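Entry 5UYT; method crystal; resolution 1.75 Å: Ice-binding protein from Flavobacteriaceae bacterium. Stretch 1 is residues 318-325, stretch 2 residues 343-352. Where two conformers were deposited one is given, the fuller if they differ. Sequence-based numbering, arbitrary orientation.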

ATOM      1  N   THR A 318       7.357 -13.451   8.532  1.00 18.19           N
ATOM      2  CA  THR A 318       6.247 -12.523   8.386  1.00 18.33           C
ATOM      3  C   THR A 318       4.979 -13.193   8.887  1.00 18.08           C
ATOM      4  O   THR A 318       4.754 -14.384   8.615  1.00 17.30           O
ATOM      5  CB  THR A 318       6.104 -12.170   6.906  1.00 18.36           C
ATOM      6  OG1 THR A 318       7.247 -11.390   6.509  1.00 18.22           O
ATOM      7  CG2 THR A 318       4.789 -11.409   6.617  1.00 18.15           C
ATOM      8  N   VAL A 319       4.174 -12.436   9.633  1.00 18.31           N
ATOM      9  CA  VAL A 319       2.876 -12.922  10.065  1.00 17.21           C
ATOM     10  C   VAL A 319       1.826 -12.010   9.421  1.00 17.04           C
ATOM     11  O   VAL A 319       1.863 -10.792   9.622  1.00 16.54           O
ATOM     12  CB  VAL A 319       2.734 -12.866  11.612  1.00 18.07           C
ATOM     13  CG1 VAL A 319       1.341 -13.340  12.040  1.00 18.89           C
ATOM     14  CG2 VAL A 319       3.804 -13.748  12.258  1.00 18.73           C
ATOM     15  N   LEU A 320       0.920 -12.579   8.632  1.00 15.48           N
ATOM     16  CA  LEU A 320      -0.214 -11.793   8.130  1.00 15.51           C
ATOM     17  C   LEU A 320      -1.343 -11.897   9.155  1.00 16.06           C
ATOM     18  O   LEU A 320      -1.952 -12.981   9.334  1.00 16.40           O
ATOM     19  CB  LEU A 320      -0.681 -12.325   6.764  1.00 15.33           C
ATOM     20  CG  LEU A 320      -1.981 -11.686   6.230  1.00 15.49           C
ATOM     21  CD1 LEU A 320      -1.785 -10.190   6.017  1.00 15.75           C
ATOM     22  CD2 LEU A 320      -2.458 -12.326   4.912  1.00 15.86           C
ATOM     23  N   ASN A 321      -1.610 -10.782   9.845  1.00 16.65           N
ATOM     24  CA  ASN A 321      -2.701 -10.728  10.823  1.00 17.53           C
ATOM     25  C   ASN A 321      -3.825  -9.972  10.156  1.00 17.00           C
ATOM     26  O   ASN A 321      -3.668  -8.762   9.854  1.00 17.38           O
ATOM     27  CB  ASN A 321      -2.291  -9.993  12.121  1.00 19.95           C
ATOM     28  CG  ASN A 321      -3.383 -10.060  13.218  1.00 23.24           C
ATOM     29  OD1 ASN A 321      -4.597 -10.109  12.943  1.00 22.75           O
ATOM     30  ND2 ASN A 321      -2.945 -10.076  14.492  1.00 28.38           N
ATOM     31  N   GLY A 322      -4.936 -10.658   9.892  1.00 15.92           N
ATOM     32  CA  GLY A 322      -6.064  -9.958   9.317  1.00 16.09           C
ATOM     33  C   GLY A 322      -5.776  -9.643   7.854  1.00 15.98           C
ATOM     34  O   GLY A 322      -5.279 -10.492   7.120  1.00 15.07           O
ATOM     35  N   LYS A 323      -6.073  -8.403   7.470  1.00 16.92           N
ATOM     36  CA  LYS A 323      -6.119  -8.053   6.061  1.00 16.13           C
ATOM     37  C   LYS A 323      -4.941  -7.223   5.579  1.00 16.48           C
ATOM     38  O   LYS A 323      -4.528  -6.265   6.261  1.00 16.70           O
ATOM     39  CB  LYS A 323      -7.391  -7.232   5.810  1.00 17.26           C
ATOM     40  CG  LYS A 323      -7.550  -6.801   4.334  1.00 18.47           C
ATOM     41  CD  LYS A 323      -8.896  -6.186   3.978  1.00 20.47           C
ATOM     42  CE  LYS A 323      -9.203  -4.939   4.773  1.00 22.81           C
ATOM     43  NZ  LYS A 323     -10.473  -4.287   4.291  1.00 25.03           N
ATOM     44  N   VAL A 324      -4.446  -7.576   4.392  1.00 15.51           N
ATOM     45  CA  VAL A 324      -3.607  -6.678   3.591  0.50 15.30           C
ATOM     46  C   VAL A 324      -4.339  -6.433   2.265  1.00 15.62           C
ATOM     47  O   VAL A 324      -4.893  -7.365   1.688  1.00 15.03           O
ATOM     48  CB  VAL A 324      -2.170  -7.246   3.391  0.50 14.42           C
ATOM     49  CG1 VAL A 324      -2.179  -8.575   2.626  0.50 12.59           C
ATOM     50  CG2 VAL A 324      -1.252  -6.214   2.724  0.50 14.49           C
ATOM     51  N   THR A 325      -4.313  -5.178   1.791  1.00 16.20           N
ATOM     52  CA  THR A 325      -4.957  -4.809   0.540  1.00 16.27           C
ATOM     53  C   THR A 325      -3.927  -4.338  -0.466  1.00 16.99           C
ATOM     54  O   THR A 325      -2.946  -3.631  -0.097  1.00 17.16           O
ATOM     55  CB  THR A 325      -5.977  -3.691   0.793  1.00 17.09           C
ATOM     56  OG1 THR A 325      -6.993  -4.155   1.694  1.00 17.10           O
ATOM     57  CG2 THR A 325      -6.613  -3.205  -0.536  1.00 17.71           C
TER
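Stretch 2 343-352: ALSTTVNASV

The apolar centre of this contact is L320, whose side chain (chi1 t, chi2 p) rises from the sheet and leans toward the C-terminal end of stretch 2. Its CD2 lies 3.9 Å from A350 CB and 4.2 Å from V352 CG2, while its CB stands 4.0 Å from T346 CG2. V324 extends the patch, with V324 CG1 4.1 Å from V352 CG2. T318 and L344 share the same face of the sheet, T318 CG2 lying 3.9 Å from L344 CD1.

Beneath these side chains the backbones run parallel as extended strands. Strand 344-346 follows 318-320 at a crossing angle of -27°, their axes approaching to 4.6 Å. T318 pairs with L344, V319 with S345 and L320 with T346. Hydrogen bonds alternate along this ladder: T318 N to A343 O (2.8 Å), S345 N to T318 O (3.0 Å), L320 N to S345 O (2.9 Å) and T347 N to L320 O (2.9 Å).

The register then shifts by two. Stretch 2 spends the extra residues in a type II turn from T347 to A350, closed by a weak bond from A350 N to T347 O (3.3 Å), whereas stretch 1 passes through G322, whose positive phi favours glycine. Pairing resumes as K323 with S351 and V324 with V352, through S351 N to G322 O (2.9 Å) and V324 N to S351 O (3.0 Å). For a designer, the lesson of this contact is that loops of unequal length can interrupt the ladder, two residues in stretch 1 against four in stretch 2, and parallel pairing can still resume beyond them.

The opposite face is more polar. V319 CG2 packs 3.6 Å from S345 OG, and K323 CB 3.5 Å from S351 OG, while the lysine's end leads away. At the turn, T347 CG2 meets N321 CG at 3.6 Å. A water finishes the edge, donating to T318 O (3.0 Å) and hydrogen-bonding S345 OG (2.8 Å).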

ATOM      1  N   ALA A 343      10.023 -17.359   6.952  1.00 20.21           N
ATOM      2  CA  ALA A 343       8.754 -18.069   6.795  1.00 19.60           C
ATOM      3  C   ALA A 343       7.566 -17.104   6.771  1.00 19.26           C
ATOM      4  O   ALA A 343       7.651 -15.979   7.304  1.00 19.59           O
ATOM      5  CB  ALA A 343       8.561 -19.063   7.935  1.00 20.34           C
ATOM      6  N   LEU A 344       6.478 -17.548   6.157  1.00 17.44           N
ATOM      7  CA  LEU A 344       5.221 -16.799   6.157  1.00 17.30           C
ATOM      8  C   LEU A 344       4.170 -17.607   6.924  1.00 17.19           C
ATOM      9  O   LEU A 344       3.989 -18.799   6.647  1.00 17.16           O
ATOM     10  CB  LEU A 344       4.712 -16.570   4.716  1.00 17.02           C
ATOM     11  CG  LEU A 344       3.281 -16.024   4.623  1.00 16.62           C
ATOM     12  CD1 LEU A 344       3.157 -14.652   5.324  1.00 15.92           C
ATOM     13  CD2 LEU A 344       2.796 -15.954   3.163  1.00 17.06           C
ATOM     14  N   SER A 345       3.491 -16.973   7.880  1.00 17.00           N
ATOM     15  CA  SER A 345       2.367 -17.623   8.572  1.00 17.47           C
ATOM     16  C   SER A 345       1.255 -16.588   8.663  1.00 16.96           C
ATOM     17  O   SER A 345       1.475 -15.413   8.361  1.00 16.65           O
ATOM     18  CB  SER A 345       2.776 -18.113   9.975  1.00 18.72           C
ATOM     19  OG  SER A 345       3.172 -17.011  10.803  1.00 19.32           O
ATOM     20  N   THR A 346       0.059 -17.016   9.066  1.00 15.99           N
ATOM     21  CA  THR A 346      -1.083 -16.083   9.122  1.00 15.98           C
ATOM     22  C   THR A 346      -1.930 -16.370  10.345  1.00 15.92           C
ATOM     23  O   THR A 346      -1.847 -17.461  10.939  1.00 16.29           O
ATOM     24  CB  THR A 346      -2.004 -16.130   7.860  1.00 15.41           C
ATOM     25  OG1 THR A 346      -2.908 -17.243   7.925  1.00 15.87           O
ATOM     26  CG2 THR A 346      -1.200 -16.237   6.524  1.00 15.88           C
ATOM     27  N   THR A 347      -2.801 -15.423  10.659  1.00 15.12           N
ATOM     28  CA  THR A 347      -3.892 -15.691  11.599  1.00 14.35           C
ATOM     29  C   THR A 347      -5.028 -16.444  10.891  1.00 14.22           C
ATOM     30  O   THR A 347      -5.118 -16.443   9.641  1.00 14.51           O
ATOM     31  CB  THR A 347      -4.448 -14.393  12.184  1.00 14.74           C
ATOM     32  OG1 THR A 347      -4.931 -13.554  11.151  1.00 14.53           O
ATOM     33  CG2 THR A 347      -3.325 -13.632  12.981  1.00 15.20           C
ATOM     34  N   VAL A 348      -5.908 -17.071  11.669  1.00 13.95           N
ATOM     35  CA  VAL A 348      -7.191 -17.503  11.081  1.00 13.72           C
ATOM     36  C   VAL A 348      -7.902 -16.282  10.481  1.00 13.91           C
ATOM     37  O   VAL A 348      -7.701 -15.139  10.936  1.00 14.28           O
ATOM     38  CB  VAL A 348      -8.098 -18.273  12.072  1.00 14.26           C
ATOM     39  CG1 VAL A 348      -7.351 -19.506  12.600  1.00 14.14           C
ATOM     40  CG2 VAL A 348      -8.553 -17.372  13.249  1.00 14.84           C
ATOM     41  N   ASN A 349      -8.687 -16.512   9.432  1.00 14.01           N
ATOM     42  CA  ASN A 349      -9.479 -15.445   8.785  1.00 14.59           C
ATOM     43  C   ASN A 349      -8.608 -14.343   8.174  1.00 15.01           C
ATOM     44  O   ASN A 349      -9.138 -13.255   7.864  1.00 15.68           O
ATOM     45  CB  ASN A 349     -10.425 -14.743   9.795  1.00 15.53           C
ATOM     46  CG  ASN A 349     -11.679 -15.528  10.154  1.00 16.53           C
ATOM     47  OD1 ASN A 349     -12.302 -15.275  11.245  1.00 19.11           O
ATOM     48  ND2 ASN A 349     -12.128 -16.372   9.271  1.00 15.92           N
ATOM     49  N   ALA A 350      -7.307 -14.599   7.966  1.00 14.30           N
ATOM     50  CA  ALA A 350      -6.488 -13.563   7.312  1.00 14.86           C
ATOM     51  C   ALA A 350      -6.949 -13.404   5.851  1.00 15.17           C
ATOM     52  O   ALA A 350      -7.619 -14.292   5.303  1.00 14.47           O
ATOM     53  CB  ALA A 350      -4.989 -13.910   7.386  1.00 14.23           C
ATOM     54  N   SER A 351      -6.596 -12.277   5.213  1.00 14.74           N
ATOM     55  CA  SER A 351      -7.052 -12.064   3.850  1.00 14.36           C
ATOM     56  C   SER A 351      -6.107 -11.186   3.080  1.00 14.95           C
ATOM     57  O   SER A 351      -5.410 -10.335   3.662  1.00 15.75           O
ATOM     58  CB  SER A 351      -8.512 -11.504   3.784  1.00 14.92           C
ATOM     59  OG  SER A 351      -8.645 -10.231   4.445  1.00 14.64           O
ATOM     60  N   VAL A 352      -6.107 -11.405   1.774  1.00 15.17           N
ATOM     61  CA  VAL A 352      -5.448 -10.518   0.813  1.00 15.73           C
ATOM     62  C   VAL A 352      -6.590  -9.978  -0.033  1.00 16.33           C
ATOM     63  O   VAL A 352      -7.327 -10.762  -0.648  1.00 16.56           O
ATOM     64  CB  VAL A 352      -4.443 -11.299  -0.065  1.00 16.26           C
ATOM     65  CG1 VAL A 352      -3.786 -10.379  -1.110  1.00 15.59           C
ATOM     66  CG2 VAL A 352      -3.397 -12.000   0.826  1.00 15.94           C
TER
HETATM   67  O   HOH W   1       5.935 -16.444  10.412  1.00 19.60           O